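Local coordinates for cytosol aminopeptidase (Staphylococcus aureus subsp. aureus, PDB 3KZW), which probably removes N-terminal residues, leucine among them, from peptides and is a metal-dependent cytosol aminopeptidase of the leucine aminopeptidase family, at residues A158-D163 and A203-N208; Q198-A203 and F503-I508; D404-F409 and F481-P486; A487-A492 and G499-M504. All coordinates share one frame; numbering follows the deposited sequence.

Contact 1 (A158-D163 and A203-N208)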
loop_
_atom_site.group_PDB
_atom_site.type_symbol
_atom_site.label_atom_id
_atom_site.label_comp_id
_atom_site.label_asym_id
_atom_site.label_seq_id
_atom_site.Cartn_x
_atom_site.Cartn_y
_atom_site.Cartn_z
ATOM N N ALA A 158 -8.165 -6.248 39.905
ATOM C CA ALA A 158 -7.871 -4.829 39.699
ATOM C C ALA A 158 -6.446 -4.457 40.107
ATOM O O ALA A 158 -5.878 -3.496 39.586
ATOM C CB ALA A 158 -8.873 -3.966 40.443
ATOM N N THR A 159 -5.878 -5.229 41.031
ATOM C CA THR A 159 -4.560 -4.938 41.594
ATOM C C THR A 159 -3.441 -5.743 40.932
ATOM O O THR A 159 -2.300 -5.732 41.397
ATOM C CB THR A 159 -4.538 -5.203 43.108
ATOM O OG1 THR A 159 -4.846 -6.580 43.353
ATOM C CG2 THR A 159 -5.554 -4.325 43.821
ATOM N N TYR A 160 -3.776 -6.437 39.848
ATOM C CA TYR A 160 -2.829 -7.292 39.139
ATOM C C TYR A 160 -1.690 -6.489 38.516
ATOM O O TYR A 160 -1.901 -5.396 37.987
ATOM C CB TYR A 160 -3.560 -8.108 38.065
ATOM C CG TYR A 160 -2.665 -8.939 37.172
ATOM C CD1 TYR A 160 -2.181 -10.174 37.594
ATOM C CD2 TYR A 160 -2.310 -8.493 35.899
ATOM C CE1 TYR A 160 -1.360 -10.943 36.777
ATOM C CE2 TYR A 160 -1.488 -9.253 35.074
ATOM C CZ TYR A 160 -1.018 -10.475 35.519
ATOM O OH TYR A 160 -0.209 -11.231 34.708
ATOM N N GLU A 161 -0.481 -7.037 38.605
ATOM C CA GLU A 161 0.672 -6.492 37.893
ATOM C C GLU A 161 1.652 -7.588 37.489
ATOM O O GLU A 161 1.840 -8.565 38.219
ATOM C CB GLU A 161 1.368 -5.381 38.696
ATOM C CG GLU A 161 1.791 -5.758 40.113
ATOM C CD GLU A 161 2.371 -4.582 40.898
ATOM O OE1 GLU A 161 3.141 -3.776 40.318
ATOM O OE2 GLU A 161 2.061 -4.473 42.105
ATOM N N PHE A 162 2.251 -7.425 36.312
ATOM C CA PHE A 162 3.247 -8.358 35.793
ATOM C C PHE A 162 4.609 -7.659 35.720
ATOM O O PHE A 162 5.000 -7.123 34.678
ATOM C CB PHE A 162 2.812 -8.888 34.419
ATOM C CG PHE A 162 3.574 -10.102 33.961
ATOM C CD1 PHE A 162 3.199 -11.372 34.378
ATOM C CD2 PHE A 162 4.660 -9.974 33.100
ATOM C CE1 PHE A 162 3.900 -12.498 33.954
ATOM C CE2 PHE A 162 5.365 -11.095 32.673
ATOM C CZ PHE A 162 4.985 -12.359 33.100
ATOM N N ASP A 163 5.317 -7.657 36.847
ATOM C CA ASP A 163 6.595 -6.952 36.965
ATOM C C ASP A 163 7.769 -7.911 37.183
ATOM O O ASP A 163 8.812 -7.526 37.717
ATOM C CB ASP A 163 6.526 -5.890 38.077
ATOM C CG ASP A 163 6.212 -6.482 39.456
ATOM O OD1 ASP A 163 5.697 -7.624 39.537
ATOM O OD2 ASP A 163 6.477 -5.792 40.471
ATOM N N ALA A 203 -4.363 -16.953 34.297
ATOM C CA ALA A 203 -4.488 -16.889 32.844
ATOM C C ALA A 203 -3.678 -15.719 32.287
ATOM O O ALA A 203 -2.987 -15.858 31.271
ATOM C CB ALA A 203 -5.948 -16.774 32.446
ATOM N N ARG A 204 -3.763 -14.577 32.970
ATOM C CA ARG A 204 -3.014 -13.375 32.609
ATOM C C ARG A 204 -1.508 -13.602 32.639
ATOM O O ARG A 204 -0.792 -13.115 31.764
ATOM C CB ARG A 204 -3.366 -12.224 33.550
ATOM C CG ARG A 204 -4.669 -11.522 33.245
ATOM C CD ARG A 204 -5.002 -10.557 34.359
ATOM N NE ARG A 204 -5.976 -9.553 33.951
ATOM C CZ ARG A 204 -6.508 -8.646 34.762
ATOM N NH1 ARG A 204 -6.176 -8.609 36.045
ATOM N NH2 ARG A 204 -7.386 -7.776 34.290
ATOM N N ASP A 205 -1.037 -14.333 33.649
ATOM C CA ASP A 205 0.386 -14.643 33.797
ATOM C C ASP A 205 0.927 -15.435 32.609
ATOM O O ASP A 205 2.004 -15.128 32.093
ATOM C CB ASP A 205 0.649 -15.392 35.108
ATOM C CG ASP A 205 0.758 -14.461 36.309
ATOM O OD1 ASP A 205 0.842 -13.224 36.124
ATOM O OD2 ASP A 205 0.772 -14.973 37.450
ATOM N N PHE A 206 0.175 -16.444 32.174
ATOM C CA PHE A 206 0.544 -17.225 30.998
ATOM C C PHE A 206 0.557 -16.366 29.738
ATOM O O PHE A 206 1.437 -16.511 28.896
ATOM C CB PHE A 206 -0.399 -18.417 30.809
ATOM C CG PHE A 206 -0.131 -19.565 31.743
ATOM C CD1 PHE A 206 1.119 -20.178 31.779
ATOM C CD2 PHE A 206 -1.139 -20.050 32.574
ATOM C CE1 PHE A 206 1.366 -21.246 32.641
ATOM C CE2 PHE A 206 -0.903 -21.118 33.438
ATOM C CZ PHE A 206 0.355 -21.717 33.471
ATOM N N SER A 207 -0.421 -15.472 29.624
ATOM C CA SER A 207 -0.555 -14.613 28.454
ATOM C C SER A 207 0.550 -13.560 28.372
ATOM O O SER A 207 1.082 -13.298 27.295
ATOM C CB SER A 207 -1.929 -13.943 28.441
ATOM O OG SER A 207 -2.967 -14.907 28.447
ATOM N N ASN A 208 0.895 -12.971 29.514
ATOM C CA ASN A 208 1.926 -11.936 29.580
ATOM C C ASN A 208 3.344 -12.468 29.392
ATOM O O ASN A 208 4.259 -11.709 29.077
ATOM C CB ASN A 208 1.828 -11.161 30.897
ATOM C CG ASN A 208 0.879 -9.982 30.814
ATOM O OD1 ASN A 208 0.897 -9.220 29.844
ATOM N ND2 ASN A 208 0.054 -9.815 31.843
#
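The phenol oxygen of Y160 is gripped from two sides by helix 188-208, one turn of which supplies both partners. Y160 OH donates to D205 OD1 at 2.7 Å, meeting that oxygen on its anti side and somewhat out of the carboxylate plane. In the other role it accepts from N208 ND2, 3.2 Å from Y160 OH, with an N-H...O angle of 159°. The N208 amide is nearly coplanar with the tyrosine ring (11°), and its ND2 comes in at the ring edge; D205 OD1 also lies at that edge, near the ring plane. Together the two bonds should restrict rotation of the phenol and orient the amide.

The ring faces are used for CH-pi packing. R204 runs past Y160 in the opposite direction, extended from CG to NE, and its CD stands 3.8 Å from the Y160 ring centroid, over one face. F162, whose CG is anti to the backbone N (chi1 -165°), is carried onto N208: N208 CB sits 3.6 Å from the F162 ring centroid, nearly on the ring normal. D205 OD1 also lies at the edge of this ring, 3.5 Å from F162 CD1.

The charged end of R204 is engaged beyond the tyrosine. Its guanidinium donates to the carbonyls of N495, P500 and R157 and to N201 OD1. I449 of a second subunit packs on F162. The contact docks the loop after helix 144-157 onto helix 188-208, consistent with the junction between the N-terminal and catalytic domains of the two-domain leucine aminopeptidase fold.

Contact 2 (Q198-A203 and F503-I508)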
loop_
_atom_site.group_PDB
_atom_site.type_symbol
_atom_site.label_atom_id
_atom_site.label_comp_id
_atom_site.label_asym_id
_atom_site.label_seq_id
_atom_site.Cartn_x
_atom_site.Cartn_y
_atom_site.Cartn_z
ATOM N N GLN A 198 -8.029 -14.793 41.243
ATOM C CA GLN A 198 -6.711 -15.428 41.137
ATOM C C GLN A 198 -6.615 -16.376 39.942
ATOM O O GLN A 198 -5.528 -16.588 39.401
ATOM C CB GLN A 198 -6.357 -16.163 42.429
ATOM C CG GLN A 198 -5.908 -15.243 43.546
ATOM C CD GLN A 198 -5.476 -15.983 44.797
ATOM O OE1 GLN A 198 -5.546 -17.212 44.869
ATOM N NE2 GLN A 198 -5.026 -15.232 45.797
ATOM N N SER A 199 -7.752 -16.938 39.537
ATOM C CA SER A 199 -7.823 -17.775 38.341
ATOM C C SER A 199 -7.663 -16.937 37.078
ATOM O O SER A 199 -7.038 -17.377 36.110
ATOM C CB SER A 199 -9.140 -18.548 38.299
ATOM O OG SER A 199 -9.256 -19.405 39.419
ATOM N N ILE A 200 -8.233 -15.731 37.098
ATOM C CA ILE A 200 -8.097 -14.773 35.998
ATOM C C ILE A 200 -6.643 -14.320 35.874
ATOM O O ILE A 200 -6.101 -14.241 34.769
ATOM C CB ILE A 200 -9.048 -13.558 36.176
ATOM C CG1 ILE A 200 -10.510 -14.010 36.046
ATOM C CG2 ILE A 200 -8.735 -12.462 35.158
ATOM C CD1 ILE A 200 -11.531 -13.003 36.537
ATOM N N ASN A 201 -6.018 -14.050 37.017
ATOM C CA ASN A 201 -4.617 -13.637 37.064
ATOM C C ASN A 201 -3.652 -14.736 36.635
ATOM O O ASN A 201 -2.584 -14.449 36.094
ATOM C CB ASN A 201 -4.256 -13.111 38.456
ATOM C CG ASN A 201 -4.921 -11.779 38.771
ATOM O OD1 ASN A 201 -5.566 -11.170 37.916
ATOM N ND2 ASN A 201 -4.761 -11.319 40.005
ATOM N N LEU A 202 -4.031 -15.989 36.880
ATOM C CA LEU A 202 -3.241 -17.134 36.438
ATOM C C LEU A 202 -3.205 -17.186 34.914
ATOM O O LEU A 202 -2.153 -17.429 34.322
ATOM C CB LEU A 202 -3.799 -18.446 37.007
ATOM C CG LEU A 202 -3.114 -19.752 36.572
ATOM C CD1 LEU A 202 -1.716 -19.886 37.170
ATOM C CD2 LEU A 202 -3.965 -20.957 36.930
ATOM N N ALA A 203 -4.363 -16.953 34.297
ATOM C CA ALA A 203 -4.488 -16.889 32.844
ATOM C C ALA A 203 -3.678 -15.719 32.287
ATOM O O ALA A 203 -2.987 -15.858 31.271
ATOM C CB ALA A 203 -5.948 -16.774 32.446
ATOM N N PHE A 503 -10.775 -12.651 29.554
ATOM C CA PHE A 503 -12.138 -12.588 29.032
ATOM C C PHE A 503 -12.793 -13.963 28.929
ATOM O O PHE A 503 -12.138 -14.946 28.574
ATOM C CB PHE A 503 -12.147 -11.895 27.666
ATOM C CG PHE A 503 -13.441 -11.207 27.344
ATOM C CD1 PHE A 503 -13.738 -9.963 27.894
ATOM C CD2 PHE A 503 -14.364 -11.802 26.490
ATOM C CE1 PHE A 503 -14.939 -9.323 27.600
ATOM C CE2 PHE A 503 -15.569 -11.169 26.189
ATOM C CZ PHE A 503 -15.855 -9.927 26.743
ATOM N N MET A 504 -14.088 -14.005 29.249
ATOM C CA MET A 504 -14.913 -15.225 29.230
ATOM C C MET A 504 -14.891 -16.025 30.533
ATOM O O MET A 504 -15.865 -16.712 30.844
ATOM C CB MET A 504 -14.591 -16.142 28.035
ATOM C CG MET A 504 -14.955 -15.578 26.662
ATOM S SD MET A 504 -16.649 -14.987 26.503
ATOM C CE MET A 504 -17.584 -16.486 26.835
ATOM N N ILE A 505 -13.791 -15.946 31.282
ATOM C CA ILE A 505 -13.663 -16.676 32.552
ATOM C C ILE A 505 -14.825 -16.385 33.517
ATOM O O ILE A 505 -15.437 -17.327 34.019
ATOM C CB ILE A 505 -12.278 -16.467 33.235
ATOM C CG1 ILE A 505 -11.151 -16.959 32.320
ATOM C CG2 ILE A 505 -12.223 -17.184 34.589
ATOM C CD1 ILE A 505 -9.756 -16.562 32.770
ATOM N N PRO A 506 -15.150 -15.092 33.760
ATOM C CA PRO A 506 -16.310 -14.803 34.614
ATOM C C PRO A 506 -17.619 -15.405 34.090
ATOM O O PRO A 506 -18.401 -15.938 34.879
ATOM C CB PRO A 506 -16.390 -13.273 34.593
ATOM C CG PRO A 506 -15.013 -12.830 34.296
ATOM C CD PRO A 506 -14.461 -13.852 33.354
ATOM N N THR A 507 -17.839 -15.322 32.778
ATOM C CA THR A 507 -19.058 -15.826 32.148
ATOM C C THR A 507 -19.202 -17.346 32.270
ATOM O O THR A 507 -20.247 -17.840 32.698
ATOM C CB THR A 507 -19.149 -15.390 30.661
ATOM O OG1 THR A 507 -19.220 -13.961 30.587
ATOM C CG2 THR A 507 -20.383 -15.985 29.981
ATOM N N ILE A 508 -18.150 -18.075 31.906
ATOM C CA ILE A 508 -18.189 -19.540 31.899
ATOM C C ILE A 508 -18.275 -20.118 33.312
ATOM O O ILE A 508 -19.022 -21.069 33.547
ATOM C CB ILE A 508 -16.994 -20.150 31.109
ATOM C CG1 ILE A 508 -16.954 -19.609 29.671
ATOM C CG2 ILE A 508 -17.043 -21.685 31.114
ATOM C CD1 ILE A 508 -18.209 -19.889 28.830
#
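I505 projects from the first turn of helix 505-512 into the groove between I200 and A203 of helix 188-208, an apolar helix-helix packing inside the alpha/beta catalytic domain. The nearest backbones, at I200 and I505, stand 6.8 Å apart from CA to CA, close enough for short branches to interlock, and no hydrogen bond crosses the interface.

The main bump is the delta branch of I505. Its CD1 enters the hollow whose wall is the helix backbone around I200 and whose far rim is the methyl of A203: I505 CD1 lies 4.0 Å from I200 CA and 3.8 Å from A203 CB, with the carbonyl oxygen of S199 a little farther off. The torsions explain this reach, since I505 CG1 is anti to the carbonyl carbon (chi1 -60°) and the chain continues extended to CD1 (chi2 169°).

I200 answers from its own helix. The two isoleucines slide past each other in opposite directions, so the gamma branch of each lies alongside the other, with I200 CG1 and I505 CG2 separated by 3.9 Å. On the A203 side the hollow is bounded by a single methyl, and helix 308-322 also touches S199 and A203.

Other side chains of helix 505-512 are used differently: T507 meets helix 414-426 and I508 meets strand 386-391, so the helix packs against the sheet as well as against helix 188-208. At the P506 end of the interface the bump comes from the first helix, as the extended tip of I200 crosses the proline ring at about a right angle, I200 CD1 resting 4.1 Å from P506 CG.

Contact 3 (D404-F409 and F481-P486). With NA (sodium ion), chain S.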
loop_
_atom_site.group_PDB
_atom_site.type_symbol
_atom_site.label_atom_id
_atom_site.label_comp_id
_atom_site.label_asym_id
_atom_site.label_seq_id
_atom_site.Cartn_x
_atom_site.Cartn_y
_atom_site.Cartn_z
ATOM N N ASP A 404 -13.887 -4.464 21.831
ATOM C CA ASP A 404 -14.304 -4.721 23.212
ATOM C C ASP A 404 -15.409 -5.776 23.379
ATOM O O ASP A 404 -15.869 -6.023 24.495
ATOM C CB ASP A 404 -14.706 -3.408 23.895
ATOM C CG ASP A 404 -15.770 -2.636 23.123
ATOM O OD1 ASP A 404 -16.117 -3.027 21.987
ATOM O OD2 ASP A 404 -16.261 -1.621 23.663
ATOM N N LYS A 405 -15.829 -6.387 22.272
ATOM C CA LYS A 405 -16.901 -7.383 22.289
ATOM C C LYS A 405 -16.430 -8.705 21.694
ATOM O O LYS A 405 -15.614 -8.718 20.773
ATOM C CB LYS A 405 -18.121 -6.877 21.515
ATOM C CG LYS A 405 -18.618 -5.509 21.937
ATOM C CD LYS A 405 -19.730 -5.023 21.028
ATOM C CE LYS A 405 -19.866 -3.512 21.087
ATOM N NZ LYS A 405 -18.693 -2.808 20.497
ATOM N N ALA A 406 -16.948 -9.812 22.219
ATOM C CA ALA A 406 -16.614 -11.143 21.715
ATOM C C ALA A 406 -17.673 -11.657 20.744
ATOM O O ALA A 406 -18.861 -11.342 20.879
ATOM C CB ALA A 406 -16.441 -12.115 22.862
ATOM N N ALA A 407 -17.236 -12.448 19.766
ATOM C CA ALA A 407 -18.145 -13.054 18.796
ATOM C C ALA A 407 -18.425 -14.501 19.166
ATOM O O ALA A 407 -17.496 -15.290 19.348
ATOM C CB ALA A 407 -17.569 -12.965 17.392
ATOM N N ALA A 408 -19.707 -14.839 19.281
ATOM C CA ALA A 408 -20.124 -16.197 19.617
ATOM C C ALA A 408 -20.880 -16.850 18.461
ATOM O O ALA A 408 -21.706 -16.212 17.805
ATOM C CB ALA A 408 -20.966 -16.195 20.876
ATOM N N PHE A 409 -20.579 -18.124 18.219
ATOM C CA PHE A 409 -21.211 -18.898 17.154
ATOM C C PHE A 409 -21.743 -20.206 17.718
ATOM O O PHE A 409 -21.036 -20.900 18.451
ATOM C CB PHE A 409 -20.202 -19.222 16.054
ATOM C CG PHE A 409 -19.530 -18.019 15.453
ATOM C CD1 PHE A 409 -18.415 -17.445 16.062
ATOM C CD2 PHE A 409 -19.988 -17.484 14.254
ATOM C CE1 PHE A 409 -17.783 -16.344 15.499
ATOM C CE2 PHE A 409 -19.361 -16.389 13.679
ATOM C CZ PHE A 409 -18.257 -15.814 14.303
ATOM N N PHE A 481 -16.135 -19.371 20.455
ATOM C CA PHE A 481 -15.932 -18.011 20.950
ATOM C C PHE A 481 -14.698 -17.359 20.327
ATOM O O PHE A 481 -13.560 -17.726 20.645
ATOM C CB PHE A 481 -15.799 -18.001 22.474
ATOM C CG PHE A 481 -17.054 -18.388 23.204
ATOM C CD1 PHE A 481 -18.121 -17.500 23.299
ATOM C CD2 PHE A 481 -17.159 -19.628 23.820
ATOM C CE1 PHE A 481 -19.281 -17.850 23.984
ATOM C CE2 PHE A 481 -18.308 -19.984 24.513
ATOM C CZ PHE A 481 -19.373 -19.091 24.595
ATOM N N ASP A 482 -14.929 -16.393 19.439
ATOM C CA ASP A 482 -13.843 -15.616 18.847
ATOM C C ASP A 482 -13.571 -14.401 19.727
ATOM O O ASP A 482 -14.322 -13.423 19.711
ATOM C CB ASP A 482 -14.184 -15.193 17.414
ATOM C CG ASP A 482 -12.946 -14.850 16.584
ATOM O OD1 ASP A 482 -11.880 -14.519 17.158
ATOM O OD2 ASP A 482 -13.039 -14.908 15.339
ATOM N N ILE A 483 -12.495 -14.486 20.504
ATOM C CA ILE A 483 -12.139 -13.446 21.466
ATOM C C ILE A 483 -10.892 -12.668 21.032
ATOM O O ILE A 483 -10.127 -12.186 21.865
ATOM C CB ILE A 483 -11.962 -14.021 22.903
ATOM C CG1 ILE A 483 -10.906 -15.135 22.933
ATOM C CG2 ILE A 483 -13.296 -14.524 23.440
ATOM C CD1 ILE A 483 -10.366 -15.451 24.320
ATOM N N ALA A 484 -10.705 -12.534 19.721
ATOM C CA ALA A 484 -9.561 -11.808 19.169
ATOM C C ALA A 484 -9.481 -10.374 19.692
ATOM O O ALA A 484 -8.391 -9.845 19.927
ATOM C CB ALA A 484 -9.606 -11.824 17.649
ATOM N N GLY A 485 -10.643 -9.757 19.880
ATOM C CA GLY A 485 -10.727 -8.390 20.366
ATOM C C GLY A 485 -10.603 -8.251 21.874
ATOM O O GLY A 485 -9.629 -7.671 22.358
ATOM N N PRO A 486 -11.592 -8.770 22.627
ATOM C CA PRO A 486 -11.689 -8.494 24.064
ATOM C C PRO A 486 -10.713 -9.261 24.963
ATOM O O PRO A 486 -10.662 -8.988 26.162
ATOM C CB PRO A 486 -13.135 -8.886 24.391
ATOM C CG PRO A 486 -13.455 -9.946 23.415
ATOM C CD PRO A 486 -12.718 -9.597 22.154
HETATM NA NA NA S . -7.266 -6.644 21.337
HETATM O O HOH W 1 -6.628 -4.618 22.406
#
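A406 CB lies between two apolar groups of the facing segment, 3.7 Å from P486 CG and 4.0 Å from I483 CG2. I483 presents this gamma methyl while the rest of its side chain leads away. The proline ring also lies along the backbone of 404-406, with P486 CD closest to the carbonyl oxygen of K405. Farther down the strand, A408 CB touches the F481 ring obliquely, at 3.9 Å from F481 CE1, and F409 turns the edge of its ring to D482 CB.

The backbones that carry these side chains pair antiparallel, strand 406-411 with strand 478-482, as part of the mixed sheet of the catalytic domain. A407 and D482 form the hydrogen-bonded pair: A407 N reaches D482 O at 3.1 Å, and D482 N reaches A407 O at 2.8 Å, the latter nearly in line with the carbonyl bond. A408 and F481 form the adjoining non-hydrogen-bonded pair.

The D482 carboxylate is taken up by T394 OG1 and L393 N. Past the end of its strand, the turn delivers G485 O to a sodium ion at 2.8 Å. At this same end of the pairing, on the other segment, K405 NZ forms a salt bridge with D404 OD1 over 3.0 Å and also donates to L401 O; E440 of a third subunit is a second acidic partner of the lysine, and T439 of that subunit bonds D404 OD2.

Contact 4 (A487-A492 and G499-M504). With NA (sodium ion), chain S.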
loop_
_atom_site.group_PDB
_atom_site.type_symbol
_atom_site.label_atom_id
_atom_site.label_comp_id
_atom_site.label_asym_id
_atom_site.label_seq_id
_atom_site.Cartn_x
_atom_site.Cartn_y
_atom_site.Cartn_z
ATOM N N ALA A 487 -9.954 -10.199 24.398
ATOM C CA ALA A 487 -8.972 -10.974 25.166
ATOM C C ALA A 487 -7.841 -10.096 25.687
ATOM O O ALA A 487 -7.189 -10.428 26.677
ATOM C CB ALA A 487 -8.409 -12.112 24.336
ATOM N N THR A 488 -7.615 -8.980 25.005
ATOM C CA THR A 488 -6.603 -8.010 25.402
ATOM C C THR A 488 -7.170 -6.599 25.341
ATOM O O THR A 488 -8.082 -6.317 24.557
ATOM C CB THR A 488 -5.350 -8.075 24.499
ATOM O OG1 THR A 488 -5.748 -7.994 23.125
ATOM C CG2 THR A 488 -4.579 -9.364 24.725
ATOM N N THR A 489 -6.621 -5.720 26.174
ATOM C CA THR A 489 -6.992 -4.312 26.186
ATOM C C THR A 489 -5.735 -3.440 26.133
ATOM O O THR A 489 -4.700 -3.801 26.693
ATOM C CB THR A 489 -7.874 -3.956 27.419
ATOM O OG1 THR A 489 -8.298 -2.590 27.333
ATOM C CG2 THR A 489 -7.120 -4.168 28.735
ATOM N N ASN A 490 -5.827 -2.307 25.442
ATOM C CA ASN A 490 -4.691 -1.389 25.315
ATOM C C ASN A 490 -4.809 -0.198 26.263
ATOM O O ASN A 490 -4.066 0.779 26.150
ATOM C CB ASN A 490 -4.535 -0.914 23.862
ATOM C CG ASN A 490 -5.685 -0.014 23.405
ATOM O OD1 ASN A 490 -6.701 0.140 24.096
ATOM N ND2 ASN A 490 -5.525 0.584 22.227
ATOM N N LYS A 491 -5.751 -0.299 27.196
ATOM C CA LYS A 491 -6.084 0.785 28.109
ATOM C C LYS A 491 -6.288 0.224 29.517
ATOM O O LYS A 491 -6.975 -0.782 29.696
ATOM C CB LYS A 491 -7.356 1.488 27.612
ATOM C CG LYS A 491 -7.839 2.662 28.453
ATOM C CD LYS A 491 -7.225 3.982 28.006
ATOM C CE LYS A 491 -7.698 5.130 28.899
ATOM N NZ LYS A 491 -7.239 6.455 28.391
ATOM N N ALA A 492 -5.674 0.867 30.507
ATOM C CA ALA A 492 -5.868 0.501 31.910
ATOM C C ALA A 492 -7.254 0.941 32.385
ATOM O O ALA A 492 -7.784 1.954 31.923
ATOM C CB ALA A 492 -4.778 1.114 32.780
ATOM N N GLY A 499 -3.129 -5.228 28.701
ATOM C CA GLY A 499 -2.753 -6.608 28.434
ATOM C C GLY A 499 -3.939 -7.541 28.498
ATOM O O GLY A 499 -5.068 -7.114 28.255
ATOM N N PRO A 500 -3.689 -8.821 28.835
ATOM C CA PRO A 500 -4.725 -9.851 28.870
ATOM C C PRO A 500 -5.810 -9.528 29.891
ATOM O O PRO A 500 -5.510 -9.060 30.992
ATOM C CB PRO A 500 -3.955 -11.108 29.280
ATOM C CG PRO A 500 -2.743 -10.608 29.977
ATOM C CD PRO A 500 -2.386 -9.340 29.285
ATOM N N THR A 501 -7.060 -9.773 29.511
ATOM C CA THR A 501 -8.211 -9.430 30.338
ATOM C C THR A 501 -8.758 -10.632 31.100
ATOM O O THR A 501 -9.453 -10.466 32.103
ATOM C CB THR A 501 -9.350 -8.843 29.489
ATOM O OG1 THR A 501 -9.683 -9.763 28.445
ATOM C CG2 THR A 501 -8.939 -7.514 28.875
ATOM N N GLY A 502 -8.441 -11.834 30.621
ATOM C CA GLY A 502 -9.017 -13.067 31.155
ATOM C C GLY A 502 -10.466 -13.204 30.724
ATOM O O GLY A 502 -11.283 -13.800 31.429
ATOM N N PHE A 503 -10.775 -12.651 29.554
ATOM C CA PHE A 503 -12.138 -12.588 29.032
ATOM C C PHE A 503 -12.793 -13.963 28.929
ATOM O O PHE A 503 -12.138 -14.946 28.574
ATOM C CB PHE A 503 -12.147 -11.895 27.666
ATOM C CG PHE A 503 -13.441 -11.207 27.344
ATOM C CD1 PHE A 503 -13.738 -9.963 27.894
ATOM C CD2 PHE A 503 -14.364 -11.802 26.490
ATOM C CE1 PHE A 503 -14.939 -9.323 27.600
ATOM C CE2 PHE A 503 -15.569 -11.169 26.189
ATOM C CZ PHE A 503 -15.855 -9.927 26.743
ATOM N N MET A 504 -14.088 -14.005 29.249
ATOM C CA MET A 504 -14.913 -15.225 29.230
ATOM C C MET A 504 -14.891 -16.025 30.533
ATOM O O MET A 504 -15.865 -16.712 30.844
ATOM C CB MET A 504 -14.591 -16.142 28.035
ATOM C CG MET A 504 -14.955 -15.578 26.662
ATOM S SD MET A 504 -16.649 -14.987 26.503
ATOM C CE MET A 504 -17.584 -16.486 26.835
HETATM NA NA NA S . -7.266 -6.644 21.337
HETATM O O HOH W 2 -7.374 -12.718 28.139
HETATM O O HOH W 1 -6.628 -4.618 22.406
#
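T489 and G499 pair through two backbone hydrogen bonds, each 2.9 Å long: T489 N to G499 O, and G499 N to T489 O. The second is the straighter, with an N-H...O angle of 169° and its donor in the carbonyl plane. Two residues along each strand, A487 O accepts from T501 N, also at 2.9 Å, but there the donor stands well above the carbonyl plane. CA-H...O contacts fill in between these bonds, P500 CA approaching A487 O and T488 CA approaching G499 O.

These pairings define a short antiparallel beta hairpin of strands 488-489 and 499-500, in which T489 with G499 is the hydrogen-bonded pair and T488 with P500 the non-hydrogen-bonded one. The backbone conformation of G499 and the positive phi of G502 both favour glycine.

Apolar contact is modest. The side chains of T489 and T501 cross at about a right angle and touch by their methyls, T489 CG2 to T501 CG2 measuring 3.8 Å, and F503 CB rests against A487 CA with its ring leading away. The hydroxyl of T501 is committed to P486 O.

Water extends the backbone network: water 2 donates to A487 O at 2.7 Å and accepts from G502 N at 2.8 Å, bridging the segments. Metal binding uses a third threonine, T488: its OG1, set between the backbone N and the carbonyl carbon (chi1 52°), coordinates the sodium ion at 2.7 Å; water 1, another sodium ligand, also donates weakly to T488 O.

Overall arrangement
Contacts 2, 3 and 4 touch one another; contact 1 touches 2 and 4 but stays about 8 Å from contact 3 at the nearest atoms. Contacts 1 and 2 use successive turns of helix 188-208 and share A203, their centres about 11 Å apart. Contacts 2 and 4 share F503 and M504, where the hairpin runs on into helix 505-512. R204 NE and P500 O, 3.0 Å apart, link contacts 1 and 4. Contacts 3 and 4 supply the two protein ligands of one sodium ion, G485 O and T488 OG1, and share water 1; P486 O and T501 OG1, 2.6 Å apart, join them again. The N208 side chain lies about 12 Å from this same ion.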